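Local structure of o-succinylbenzoate synthase (Synechococcus elongatus, 2OZT) at residues I110-S116 with Q132-K138; A120-W124 with A153-P159; E193-P198 with A217-S223; R280-F284 with L296-D301. The protein catalyses the dehydration of 2-succinyl-6-hydroxy-2,4-cyclohexadiene-1-carboxylate to 2-succinylbenzoate, a metal-dependent step on the way to phylloquinone. One frame throughout, in Å; residues are numbered along the deposited sequence.

Contact 1. Residues I110-S116 with Q132-K138. With PO4 (phosphate ion), chain B.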
loop_
_atom_site.group_PDB
_atom_site.type_symbol
_atom_site.label_atom_id
_atom_site.label_comp_id
_atom_site.label_asym_id
_atom_site.label_seq_id
_atom_site.Cartn_x
_atom_site.Cartn_y
_atom_site.Cartn_z
ATOM N N ILE A 110 -6.701 6.905 -9.233
ATOM C CA ILE A 110 -5.382 6.329 -8.962
ATOM C C ILE A 110 -4.335 7.435 -8.976
ATOM O O ILE A 110 -4.379 8.306 -9.838
ATOM C CB ILE A 110 -4.986 5.311 -10.059
ATOM C CG1 ILE A 110 -6.030 4.195 -10.190
ATOM C CG2 ILE A 110 -3.577 4.717 -9.798
ATOM C CD1 ILE A 110 -6.166 3.348 -8.913
ATOM N N CYS A 111 -3.408 7.408 -8.028
ATOM C CA CYS A 111 -2.317 8.419 -7.980
ATOM C C CYS A 111 -1.253 8.078 -8.993
ATOM O O CYS A 111 -0.815 6.919 -9.103
ATOM C CB CYS A 111 -1.737 8.382 -6.576
ATOM S SG CYS A 111 -0.395 9.522 -6.324
ATOM N N ALA A 112 -0.828 9.082 -9.755
ATOM C CA ALA A 112 0.206 8.882 -10.766
ATOM C C ALA A 112 1.571 9.193 -10.151
ATOM O O ALA A 112 1.723 10.164 -9.416
ATOM C CB ALA A 112 -0.058 9.800 -11.961
ATOM N N LEU A 113 2.570 8.396 -10.483
ATOM C CA LEU A 113 3.930 8.631 -9.983
ATOM C C LEU A 113 4.695 9.557 -10.906
ATOM O O LEU A 113 4.532 9.541 -12.127
ATOM C CB LEU A 113 4.679 7.292 -9.816
ATOM C CG LEU A 113 3.997 6.298 -8.883
ATOM C CD1 LEU A 113 4.860 5.037 -8.741
ATOM C CD2 LEU A 113 3.681 6.886 -7.497
ATOM N N LEU A 114 5.573 10.346 -10.290
ATOM C CA LEU A 114 6.533 11.196 -10.978
ATOM C C LEU A 114 7.935 10.865 -10.473
ATOM O O LEU A 114 8.184 10.776 -9.261
ATOM C CB LEU A 114 6.233 12.664 -10.714
ATOM C CG LEU A 114 4.830 13.160 -11.078
ATOM C CD1 LEU A 114 4.616 14.604 -10.612
ATOM C CD2 LEU A 114 4.722 13.100 -12.596
ATOM N N GLY A 115 8.821 10.630 -11.432
ATOM C CA GLY A 115 10.171 10.193 -11.065
ATOM C C GLY A 115 10.985 11.310 -10.429
ATOM O O GLY A 115 10.665 12.486 -10.553
ATOM N N SER A 116 12.049 10.909 -9.744
ATOM C CA SER A 116 12.877 11.896 -9.066
ATOM C C SER A 116 13.490 12.878 -10.039
ATOM O O SER A 116 13.709 12.583 -11.223
ATOM C CB SER A 116 13.982 11.219 -8.259
ATOM O OG SER A 116 14.844 10.480 -9.100
ATOM N N GLN A 132 -5.757 11.183 -14.513
ATOM C CA GLN A 132 -5.176 11.164 -13.143
ATOM C C GLN A 132 -4.825 12.572 -12.723
ATOM O O GLN A 132 -4.139 13.266 -13.459
ATOM C CB GLN A 132 -3.960 10.252 -13.116
ATOM C CG GLN A 132 -4.316 8.806 -13.435
ATOM C CD GLN A 132 -3.097 7.977 -13.495
ATOM O OE1 GLN A 132 -2.449 7.847 -14.549
ATOM N NE2 GLN A 132 -2.755 7.397 -12.368
ATOM N N THR A 133 -5.264 12.968 -11.533
ATOM C CA THR A 133 -5.155 14.363 -11.103
ATOM C C THR A 133 -4.398 14.487 -9.791
ATOM O O THR A 133 -4.135 15.607 -9.344
ATOM C CB THR A 133 -6.541 15.049 -11.005
ATOM O OG1 THR A 133 -7.361 14.302 -10.113
ATOM C CG2 THR A 133 -7.164 15.144 -12.397
ATOM N N THR A 134 -4.028 13.349 -9.189
ATOM C CA THR A 134 -3.182 13.352 -7.979
ATOM C C THR A 134 -1.906 12.653 -8.340
ATOM O O THR A 134 -1.914 11.646 -9.073
ATOM C CB THR A 134 -3.865 12.567 -6.849
ATOM O OG1 THR A 134 -5.080 13.256 -6.510
ATOM C CG2 THR A 134 -2.994 12.480 -5.612
ATOM N N PHE A 135 -0.790 13.218 -7.861
ATOM C CA PHE A 135 0.546 12.761 -8.218
ATOM C C PHE A 135 1.371 12.541 -6.972
ATOM O O PHE A 135 1.124 13.194 -5.960
ATOM C CB PHE A 135 1.250 13.861 -9.050
ATOM C CG PHE A 135 0.549 14.127 -10.355
ATOM C CD1 PHE A 135 0.864 13.393 -11.473
ATOM C CD2 PHE A 135 -0.459 15.068 -10.421
ATOM C CE1 PHE A 135 0.192 13.602 -12.680
ATOM C CE2 PHE A 135 -1.136 15.299 -11.639
ATOM C CZ PHE A 135 -0.828 14.524 -12.754
ATOM N N LYS A 136 2.357 11.665 -7.080
ATOM C CA LYS A 136 3.340 11.506 -5.977
ATOM C C LYS A 136 4.715 11.582 -6.575
ATOM O O LYS A 136 5.034 10.825 -7.492
ATOM C CB LYS A 136 3.161 10.155 -5.268
ATOM C CG LYS A 136 4.150 10.020 -4.053
ATOM C CD LYS A 136 3.891 8.746 -3.218
ATOM C CE LYS A 136 4.392 7.506 -3.912
ATOM N NZ LYS A 136 4.589 6.301 -3.026
ATOM N N TRP A 137 5.514 12.542 -6.094
ATOM C CA TRP A 137 6.862 12.759 -6.625
ATOM C C TRP A 137 7.887 12.378 -5.563
ATOM O O TRP A 137 7.729 12.725 -4.385
ATOM C CB TRP A 137 7.019 14.249 -6.971
ATOM C CG TRP A 137 8.390 14.647 -7.519
ATOM C CD1 TRP A 137 9.143 13.954 -8.423
ATOM C CD2 TRP A 137 9.120 15.826 -7.188
ATOM N NE1 TRP A 137 10.328 14.635 -8.664
ATOM C CE2 TRP A 137 10.337 15.775 -7.909
ATOM C CE3 TRP A 137 8.876 16.920 -6.338
ATOM C CZ2 TRP A 137 11.312 16.796 -7.830
ATOM C CZ3 TRP A 137 9.867 17.929 -6.246
ATOM C CH2 TRP A 137 11.067 17.850 -6.996
ATOM N N LYS A 138 8.916 11.658 -5.983
ATOM C CA LYS A 138 9.994 11.223 -5.099
ATOM C C LYS A 138 10.941 12.364 -4.832
ATOM O O LYS A 138 11.434 13.003 -5.774
ATOM C CB LYS A 138 10.740 10.060 -5.775
ATOM C CG LYS A 138 11.700 9.317 -4.880
ATOM C CD LYS A 138 12.358 8.173 -5.642
ATOM C CE LYS A 138 13.090 7.246 -4.692
ATOM N NZ LYS A 138 13.652 6.103 -5.495
HETATM P P PO4 B . -6.612 13.015 -3.222
HETATM O O1 PO4 B . -6.950 12.128 -4.379
HETATM O O2 PO4 B . -5.678 12.232 -2.367
HETATM O O3 PO4 B . -5.895 14.249 -3.773
HETATM O O4 PO4 B . -7.684 13.576 -2.305
HETATM O O HOH W 1 -6.027 10.623 -9.889
HETATM O O HOH W 2 15.448 7.533 -7.686
#
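Trp137 turns the edge of its indole to Leu114 and Gly115: NE1 gives Gly115 O, near the ring plane, a weak, bent bond (2.9 Å, 117°), and Leu114 O also lies at the edge. The Phe135 ring is met obliquely by Ala112 CB, 3.7 Å from CD1, and by Leu114 CG. These are the first two parallel strands of the enolase-superfamily barrel, joined through helix 120-129 as a beta-alpha-beta crossover. Ala112 N to Thr134 O (2.9 Å), Lys136 N to Ala112 O (2.8 Å) and Leu114 N to Lys136 O (2.9 Å) form the ladder. Before the first rung, Gln132 NE2 makes a hydrogen bond to Ile110 O at 3.1 Å; the oxygen lies in the plane of the Gln132 amide, but NE2 stands above the Ile110 carbonyl plane. With an alanine in place of Gln132, Ile110 O would probably keep water 1 but lose its amide donor, and Ala112 CB would lose one of its neighbours. On the face opposite Phe135 and Trp137, Lys136 starts with CG opposite the backbone N (chi1 -177°) and bends at chi3, which brings NZ to the metal ligand Asp167 in a salt bridge; on the way its CE passes 3.7 Å from Leu113 CD2.

Contact 2. Residues A120-W124 with A153-P159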
loop_
_atom_site.group_PDB
_atom_site.type_symbol
_atom_site.label_atom_id
_atom_site.label_comp_id
_atom_site.label_asym_id
_atom_site.label_seq_id
_atom_site.Cartn_x
_atom_site.Cartn_y
_atom_site.Cartn_z
ATOM N N ALA A 120 10.031 14.878 -13.268
ATOM C CA ALA A 120 8.681 15.226 -12.850
ATOM C C ALA A 120 8.022 16.221 -13.797
ATOM O O ALA A 120 6.806 16.177 -13.995
ATOM C CB ALA A 120 8.673 15.753 -11.438
ATOM N N LEU A 121 8.829 17.131 -14.370
ATOM C CA LEU A 121 8.276 18.221 -15.150
ATOM C C LEU A 121 7.768 17.767 -16.523
ATOM O O LEU A 121 7.045 18.512 -17.169
ATOM C CB LEU A 121 9.335 19.326 -15.321
ATOM C CG LEU A 121 9.828 19.936 -14.016
ATOM C CD1 LEU A 121 10.925 20.972 -14.382
ATOM C CD2 LEU A 121 8.711 20.620 -13.282
ATOM N N GLU A 122 8.112 16.542 -16.918
ATOM C CA GLU A 122 7.738 16.073 -18.252
ATOM C C GLU A 122 6.860 14.833 -18.144
ATOM O O GLU A 122 6.356 14.344 -19.162
ATOM C CB GLU A 122 8.972 15.753 -19.120
ATOM C CG GLU A 122 9.772 14.551 -18.590
ATOM C CD GLU A 122 11.270 14.558 -18.912
ATOM O OE1 GLU A 122 11.815 15.611 -19.318
ATOM O OE2 GLU A 122 11.914 13.518 -18.678
ATOM N N GLN A 123 6.649 14.338 -16.923
ATOM C CA GLN A 123 5.938 13.060 -16.748
ATOM C C GLN A 123 4.491 13.178 -16.279
ATOM O O GLN A 123 3.782 12.164 -16.256
ATOM C CB GLN A 123 6.659 12.149 -15.749
ATOM C CG GLN A 123 7.976 11.584 -16.275
ATOM C CD GLN A 123 8.659 10.672 -15.275
ATOM O OE1 GLN A 123 8.178 10.457 -14.151
ATOM N NE2 GLN A 123 9.818 10.134 -15.675
ATOM N N TRP A 124 4.036 14.355 -15.917
ATOM C CA TRP A 124 2.659 14.479 -15.386
ATOM C C TRP A 124 1.622 14.580 -16.491
ATOM O O TRP A 124 0.453 14.174 -16.297
ATOM C CB TRP A 124 2.541 15.693 -14.432
ATOM C CG TRP A 124 2.788 17.059 -15.037
ATOM C CD1 TRP A 124 3.943 17.781 -15.001
ATOM C CD2 TRP A 124 1.820 17.863 -15.717
ATOM N NE1 TRP A 124 3.740 18.989 -15.619
ATOM C CE2 TRP A 124 2.448 19.057 -16.088
ATOM C CE3 TRP A 124 0.469 17.658 -16.072
ATOM C CZ2 TRP A 124 1.780 20.067 -16.782
ATOM C CZ3 TRP A 124 -0.196 18.640 -16.767
ATOM C CH2 TRP A 124 0.465 19.844 -17.118
ATOM N N ALA A 153 8.703 25.003 -10.128
ATOM C CA ALA A 153 8.304 24.905 -11.540
ATOM C C ALA A 153 7.122 23.931 -11.719
ATOM O O ALA A 153 6.206 24.184 -12.515
ATOM C CB ALA A 153 9.487 24.457 -12.369
ATOM N N LEU A 154 7.158 22.822 -10.968
ATOM C CA LEU A 154 6.098 21.804 -11.074
ATOM C C LEU A 154 4.787 22.367 -10.600
ATOM O O LEU A 154 3.735 22.162 -11.245
ATOM C CB LEU A 154 6.540 20.573 -10.276
ATOM C CG LEU A 154 5.531 19.419 -10.224
ATOM C CD1 LEU A 154 5.215 18.853 -11.638
ATOM C CD2 LEU A 154 6.054 18.324 -9.295
ATOM N N LEU A 155 4.810 23.100 -9.483
ATOM C CA LEU A 155 3.571 23.664 -8.980
ATOM C C LEU A 155 3.000 24.715 -9.911
ATOM O O LEU A 155 1.780 24.816 -10.048
ATOM C CB LEU A 155 3.761 24.263 -7.601
ATOM C CG LEU A 155 4.046 23.302 -6.461
ATOM C CD1 LEU A 155 4.416 24.087 -5.228
ATOM C CD2 LEU A 155 2.804 22.432 -6.223
ATOM N N ALA A 156 3.883 25.490 -10.543
ATOM C CA ALA A 156 3.437 26.458 -11.553
ATOM C C ALA A 156 2.834 25.825 -12.797
ATOM O O ALA A 156 1.895 26.381 -13.392
ATOM C CB ALA A 156 4.593 27.360 -11.921
ATOM N N ALA A 157 3.367 24.673 -13.203
ATOM C CA ALA A 157 2.930 23.973 -14.411
ATOM C C ALA A 157 1.663 23.110 -14.252
ATOM O O ALA A 157 0.898 22.967 -15.189
ATOM C CB ALA A 157 4.052 23.120 -14.910
ATOM N N LEU A 158 1.463 22.513 -13.076
ATOM C CA LEU A 158 0.316 21.602 -12.903
ATOM C C LEU A 158 -0.990 22.344 -13.098
ATOM O O LEU A 158 -1.134 23.488 -12.676
ATOM C CB LEU A 158 0.346 20.948 -11.515
ATOM C CG LEU A 158 1.399 19.853 -11.321
ATOM C CD1 LEU A 158 1.493 19.509 -9.834
ATOM C CD2 LEU A 158 0.980 18.618 -12.081
ATOM N N PRO A 159 -1.972 21.709 -13.755
ATOM C CA PRO A 159 -3.230 22.448 -14.001
ATOM C C PRO A 159 -4.054 22.668 -12.749
ATOM O O PRO A 159 -3.870 21.968 -11.736
ATOM C CB PRO A 159 -4.010 21.516 -14.950
ATOM C CG PRO A 159 -2.973 20.580 -15.525
ATOM C CD PRO A 159 -1.999 20.369 -14.374
#
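Helical segments 120-124 and 153-157 run in roughly the same direction, axes 25° apart and 10.0 Å at closest approach, and their backbones come nearest at Leu121 and Leu154. No hydrogen bond links the two segments; apolar side chains do the joining. Trp124 is the centrepiece. Its CG stands between the backbone N and the carbonyl carbon (chi1 63°), which lays the indole across the end of the other helix. Leu158 CD2 sits over one face, 4.0 Å from the centroid of the five-membered ring and 21° off its normal, a CH-pi contact. The rest of the ring is met obliquely: Leu154 CD1 comes to 3.8 Å from CD1, Ala157 O to 3.4 Å from CZ2, and Pro159 CD to 3.5 Å from CZ3. Trp124 thus packs against the last turn of the helix and the residues that leave it, Leu158 being the first outside helical geometry although its N still bonds to Leu154 O (2.9 Å). One turn earlier Leu121 CD2 lies beside the backbone, 3.6 Å from Leu154 N, and touches Ala153 CB as well, while Ala120 CB meets Leu154 CD2 more loosely. This is the packing of adjacent outer helices of an alpha/beta barrel. Inward, both rest on strands: Ala120 and Trp124 on Leu114 of strand 112-114, Trp124 and Leu158 on Phe135 of strand 134-138, and Leu154 on Leu164 of strand 163-167.

Contact 3. Residues E193-P198 with A217-S223. With NA (sodium ion), chain D.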
loop_
_atom_site.group_PDB
_atom_site.type_symbol
_atom_site.label_atom_id
_atom_site.label_comp_id
_atom_site.label_asym_id
_atom_site.label_seq_id
_atom_site.Cartn_x
_atom_site.Cartn_y
_atom_site.Cartn_z
ATOM N N GLU A 193 -0.511 18.011 -0.916
ATOM C CA GLU A 193 -1.418 17.271 -0.063
ATOM C C GLU A 193 -0.752 16.821 1.235
ATOM O O GLU A 193 -1.311 16.959 2.328
ATOM C CB GLU A 193 -1.932 16.068 -0.839
ATOM C CG GLU A 193 -3.068 15.334 -0.144
ATOM C CD GLU A 193 -3.609 14.172 -0.952
ATOM O OE1 GLU A 193 -2.996 13.780 -1.960
ATOM O OE2 GLU A 193 -4.689 13.670 -0.576
ATOM N N TYR A 194 0.433 16.247 1.113
ATOM C CA TYR A 194 1.235 15.886 2.269
ATOM C C TYR A 194 2.645 15.569 1.863
ATOM O O TYR A 194 2.940 15.387 0.655
ATOM C CB TYR A 194 0.636 14.681 3.029
ATOM C CG TYR A 194 0.277 13.402 2.250
ATOM C CD1 TYR A 194 -1.064 13.052 2.094
ATOM C CD2 TYR A 194 1.245 12.552 1.723
ATOM C CE1 TYR A 194 -1.446 11.842 1.458
ATOM C CE2 TYR A 194 0.865 11.334 1.061
ATOM C CZ TYR A 194 -0.465 11.024 0.945
ATOM O OH TYR A 194 -0.771 9.838 0.318
ATOM N N VAL A 195 3.530 15.550 2.872
ATOM C CA VAL A 195 4.865 14.991 2.754
ATOM C C VAL A 195 4.811 13.583 3.370
ATOM O O VAL A 195 4.404 13.419 4.514
ATOM C CB VAL A 195 5.947 15.884 3.450
ATOM C CG1 VAL A 195 7.283 15.194 3.376
ATOM C CG2 VAL A 195 6.008 17.291 2.833
ATOM N N GLU A 196 5.237 12.609 2.597
ATOM C CA GLU A 196 5.173 11.214 3.018
ATOM C C GLU A 196 6.498 10.749 3.605
ATOM O O GLU A 196 7.550 10.935 2.968
ATOM C CB GLU A 196 4.795 10.329 1.831
ATOM C CG GLU A 196 4.516 8.880 2.182
ATOM C CD GLU A 196 3.960 8.147 0.979
ATOM O OE1 GLU A 196 3.736 8.797 -0.047
ATOM O OE2 GLU A 196 3.707 6.931 1.079
ATOM N N GLN A 197 6.459 10.261 4.855
ATOM C CA GLN A 197 7.639 9.670 5.515
ATOM C C GLN A 197 8.898 10.567 5.442
ATOM O O GLN A 197 9.903 10.177 4.862
ATOM C CB GLN A 197 7.891 8.229 5.025
ATOM C CG GLN A 197 8.721 7.410 6.022
ATOM C CD GLN A 197 7.925 6.936 7.203
ATOM O OE1 GLN A 197 6.781 6.454 7.054
ATOM N NE2 GLN A 197 8.484 7.055 8.408
ATOM N N PRO A 198 8.817 11.753 6.051
ATOM C CA PRO A 198 10.012 12.601 5.935
ATOM C C PRO A 198 11.221 12.019 6.645
ATOM O O PRO A 198 12.363 12.230 6.179
ATOM C CB PRO A 198 9.570 13.917 6.567
ATOM C CG PRO A 198 8.440 13.577 7.478
ATOM C CD PRO A 198 7.713 12.446 6.722
ATOM N N ALA A 217 0.700 18.808 5.980
ATOM C CA ALA A 217 0.373 17.481 6.478
ATOM C C ALA A 217 1.474 16.464 6.209
ATOM O O ALA A 217 2.180 16.542 5.218
ATOM C CB ALA A 217 -0.961 16.959 5.889
ATOM N N ILE A 218 1.576 15.491 7.086
ATOM C CA ILE A 218 2.569 14.426 6.943
ATOM C C ILE A 218 1.833 13.087 6.883
ATOM O O ILE A 218 0.819 12.896 7.575
ATOM C CB ILE A 218 3.581 14.447 8.121
ATOM C CG1 ILE A 218 4.256 15.820 8.168
ATOM C CG2 ILE A 218 4.621 13.346 7.979
ATOM C CD1 ILE A 218 5.303 15.929 9.288
ATOM N N ALA A 219 2.329 12.189 6.042
ATOM C CA ALA A 219 1.787 10.831 5.958
ATOM C C ALA A 219 2.818 9.818 6.399
ATOM O O ALA A 219 3.985 9.890 6.034
ATOM C CB ALA A 219 1.406 10.542 4.523
ATOM N N LEU A 220 2.384 8.792 7.122
ATOM C CA LEU A 220 3.255 7.663 7.449
ATOM C C LEU A 220 3.078 6.544 6.450
ATOM O O LEU A 220 1.955 6.286 5.997
ATOM C CB LEU A 220 2.873 7.096 8.829
ATOM C CG LEU A 220 3.064 8.114 9.956
ATOM C CD1 LEU A 220 2.480 7.505 11.203
ATOM C CD2 LEU A 220 4.527 8.516 10.186
ATOM N N ASP A 221 4.192 5.905 6.101
ATOM C CA ASP A 221 4.155 4.826 5.090
ATOM C C ASP A 221 5.022 3.699 5.623
ATOM O O ASP A 221 4.491 2.718 6.140
ATOM C CB ASP A 221 4.617 5.378 3.732
ATOM C CG ASP A 221 4.613 4.349 2.625
ATOM O OD1 ASP A 221 3.880 3.324 2.701
ATOM O OD2 ASP A 221 5.347 4.544 1.623
ATOM N N GLU A 222 6.340 3.817 5.513
ATOM C CA GLU A 222 7.230 2.811 6.079
ATOM C C GLU A 222 6.954 2.591 7.553
ATOM O O GLU A 222 7.136 1.465 8.064
ATOM C CB GLU A 222 8.692 3.242 5.863
ATOM C CG GLU A 222 9.208 3.115 4.403
ATOM C CD GLU A 222 8.953 4.304 3.478
ATOM O OE1 GLU A 222 8.135 5.186 3.807
ATOM O OE2 GLU A 222 9.559 4.336 2.349
ATOM N N SER A 223 6.461 3.622 8.243
ATOM C CA SER A 223 6.155 3.491 9.659
ATOM C C SER A 223 4.922 2.656 9.973
ATOM O O SER A 223 4.756 2.234 11.144
ATOM C CB SER A 223 5.960 4.872 10.305
ATOM O OG SER A 223 7.205 5.560 10.497
HETATM NA NA NA D . 7.113 6.632 1.791
HETATM O O HOH W 3 -0.843 19.885 3.731
#
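Backbone bonds pair the strands first: Val195 N to Ala217 O (2.9 Å), Ala219 N to Val195 O (2.9 Å) and Gln197 N to Ala219 O (2.8 Å). Side-chain hydrogen bonds follow at the C-terminal ends. Gln197, its backbone in the left-handed region (phi 50°), folds its chain at chi2 so that OE1 takes Asp221 N almost head-on at 2.8 Å and Ser223 N from above the carbonyl plane. Its NE2 donates to Ser223 OG (2.9 Å), and these bonds, with one from NE2 to Leu199 O, fix the amide's rotation. The segments are parallel neighbours in the barrel, linked by helix 204-213, and the metal site sits at their C-terminal ends, as in other enolase-superfamily barrels. Sodium is bound by Asp221 OD2 (2.7 Å) and Glu222 OE1, with Asp167 also a ligand. Glu196, a magnesium ligand, does not bind the sodium; its OE2 lies 2.9 Å from Asp221 OD2, two acceptors with no hydrogen bond. Asp221 OD1 has a salt bridge to Lys245, the predicted proton acceptor, and Glu222 OE2 is held by Asn169. Among apolar contacts, Ala219 CB lies over one face of the Tyr194 ring, and Pro198 CD presses tightly on Ile218 CG2 at 3.5 Å.

Contact 4. Residues R280-F284 with L296-D301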
loop_
_atom_site.group_PDB
_atom_site.type_symbol
_atom_site.label_atom_id
_atom_site.label_comp_id
_atom_site.label_asym_id
_atom_site.label_seq_id
_atom_site.Cartn_x
_atom_site.Cartn_y
_atom_site.Cartn_z
ATOM N N ARG A 280 -4.927 -7.787 -5.213
ATOM C CA ARG A 280 -5.458 -6.453 -5.638
ATOM C C ARG A 280 -6.983 -6.514 -5.780
ATOM O O ARG A 280 -7.661 -5.585 -5.354
ATOM C CB ARG A 280 -4.848 -5.959 -6.956
ATOM C CG ARG A 280 -3.421 -5.609 -6.795
ATOM C CD ARG A 280 -2.858 -4.608 -7.818
ATOM N NE ARG A 280 -1.413 -4.822 -7.803
ATOM C CZ ARG A 280 -0.537 -4.413 -8.720
ATOM N NH1 ARG A 280 -0.934 -3.680 -9.777
ATOM N NH2 ARG A 280 0.742 -4.734 -8.559
ATOM N N THR A 281 -7.506 -7.598 -6.364
ATOM C CA THR A 281 -8.951 -7.689 -6.549
ATOM C C THR A 281 -9.649 -7.790 -5.200
ATOM O O THR A 281 -10.688 -7.154 -4.995
ATOM C CB THR A 281 -9.337 -8.866 -7.458
ATOM O OG1 THR A 281 -8.600 -8.776 -8.673
ATOM C CG2 THR A 281 -10.831 -8.763 -7.835
ATOM N N ALA A 282 -9.072 -8.537 -4.270
ATOM C CA ALA A 282 -9.587 -8.596 -2.921
ATOM C C ALA A 282 -9.624 -7.217 -2.257
ATOM O O ALA A 282 -10.565 -6.893 -1.523
ATOM C CB ALA A 282 -8.746 -9.528 -2.077
ATOM N N ILE A 283 -8.578 -6.415 -2.479
ATOM C CA ILE A 283 -8.550 -5.091 -1.896
ATOM C C ILE A 283 -9.625 -4.197 -2.526
ATOM O O ILE A 283 -10.330 -3.486 -1.807
ATOM C CB ILE A 283 -7.137 -4.464 -2.055
ATOM C CG1 ILE A 283 -6.131 -5.240 -1.207
ATOM C CG2 ILE A 283 -7.163 -2.999 -1.597
ATOM C CD1 ILE A 283 -4.622 -4.872 -1.546
ATOM N N PHE A 284 -9.713 -4.202 -3.858
ATOM C CA PHE A 284 -10.799 -3.437 -4.491
ATOM C C PHE A 284 -12.188 -3.875 -3.975
ATOM O O PHE A 284 -13.076 -3.016 -3.846
ATOM C CB PHE A 284 -10.717 -3.461 -6.016
ATOM C CG PHE A 284 -9.751 -2.431 -6.570
ATOM C CD1 PHE A 284 -8.389 -2.497 -6.271
ATOM C CD2 PHE A 284 -10.215 -1.418 -7.398
ATOM C CE1 PHE A 284 -7.503 -1.531 -6.785
ATOM C CE2 PHE A 284 -9.363 -0.487 -7.922
ATOM C CZ PHE A 284 -7.999 -0.522 -7.633
ATOM N N LEU A 296 -5.789 6.297 -4.980
ATOM C CA LEU A 296 -5.113 5.097 -4.500
ATOM C C LEU A 296 -3.680 4.996 -4.956
ATOM O O LEU A 296 -3.351 5.368 -6.118
ATOM C CB LEU A 296 -5.806 3.817 -5.041
ATOM C CG LEU A 296 -7.307 3.654 -4.816
ATOM C CD1 LEU A 296 -7.776 2.329 -5.419
ATOM C CD2 LEU A 296 -7.630 3.725 -3.290
ATOM N N GLY A 297 -2.829 4.458 -4.086
ATOM C CA GLY A 297 -1.416 4.288 -4.464
ATOM C C GLY A 297 -1.221 2.987 -5.222
ATOM O O GLY A 297 -0.377 2.158 -4.834
ATOM N N PHE A 298 -1.975 2.823 -6.313
ATOM C CA PHE A 298 -1.914 1.603 -7.113
ATOM C C PHE A 298 -1.421 1.864 -8.524
ATOM O O PHE A 298 -1.601 0.989 -9.410
ATOM C CB PHE A 298 -3.275 0.897 -7.120
ATOM C CG PHE A 298 -3.517 0.039 -5.885
ATOM C CD1 PHE A 298 -3.265 -1.337 -5.922
ATOM C CD2 PHE A 298 -3.963 0.592 -4.680
ATOM C CE1 PHE A 298 -3.471 -2.125 -4.777
ATOM C CE2 PHE A 298 -4.178 -0.197 -3.559
ATOM C CZ PHE A 298 -3.933 -1.558 -3.613
ATOM N N GLY A 299 -0.720 2.991 -8.690
ATOM C CA GLY A 299 -0.163 3.397 -10.016
ATOM C C GLY A 299 1.168 2.738 -10.284
ATOM O O GLY A 299 2.132 3.409 -10.650
ATOM N N VAL A 300 1.209 1.413 -10.107
ATOM C CA VAL A 300 2.470 0.682 -10.023
ATOM C C VAL A 300 2.647 -0.298 -11.191
ATOM O O VAL A 300 3.481 -1.185 -11.108
ATOM C CB VAL A 300 2.574 -0.111 -8.685
ATOM C CG1 VAL A 300 2.589 0.857 -7.464
ATOM C CG2 VAL A 300 1.412 -1.134 -8.566
ATOM N N ASP A 301 1.862 -0.129 -12.252
ATOM C CA ASP A 301 1.921 -1.030 -13.422
ATOM C C ASP A 301 3.262 -1.150 -14.086
ATOM O O ASP A 301 3.517 -2.164 -14.721
ATOM C CB ASP A 301 0.931 -0.603 -14.498
ATOM C CG ASP A 301 -0.484 -0.943 -14.143
ATOM O OD1 ASP A 301 -0.713 -1.637 -13.142
ATOM O OD2 ASP A 301 -1.375 -0.501 -14.880
HETATM O O HOH W 4 -3.099 -2.006 -9.856
#
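Phe284 and Phe298 both set CG opposite the carbonyl carbon (chi1 -83° and -82°), which swings their rings together. They form a T-shaped pair, the edge of Phe284 toward the face of Phe298, with centroids 5.7 Å apart and planes at 80°. Ile283 CD1 touches the Phe298 edge at CZ (4.0 Å), and Leu296 CD1 meets Phe284 CZ at 3.6 Å. Arg280 runs extended past the Phe298 rim, its CD 3.8 Å from CD1 of that ring. Beyond, Val300 CG2 covers one face of the guanidinium, 3.7 Å from NH2, while Asp301 OD1 lies at its edge, a long salt bridge to NH1 (3.9 Å) between nearly coplanar groups. Water 4 accepts from NH1 at 2.7 Å; NE has a salt bridge with Glu275, and NH2 bonds to Arg304 O. With an alanine at Arg280, Glu275 would probably lose its cationic mate, Asp301 its more distant one, and the Phe298 rim its cover. Inverse gamma turns at Gly297 and Gly299 kink the loop. It passes from helix 277-290 across the closure of the barrel: Leu296 bonds through its backbone to Cys111, just before strand 112-114, and Gly297 to Phe270 of strand 268-270, while Ile283 leans on Phe89 of helix 85-97.

In the fold
Contacts 1, 2 and 3 belong to one parallel barrel sheet and its outer helices. Contact 1 pairs the first two strands, contact 3 the fourth and fifth; their centres are 14 Å apart, and they touch where the Lys136 chain packs on Glu196 beside the metal site. Contact 2 packs the first two outer helices against the strands of contact 1, centre to centre 11 Å from it and 21 Å from contact 3. Along the chain the segments of contacts 1 and 2 alternate; contacts 3 and 4 follow in series. Contact 4, centred 14 Å from the centre of contact 1, has its loop between the first strand and strand 268-270, at the seam of the barrel, while the metal ligands and the two predicted catalytic lysines lie in the barrel.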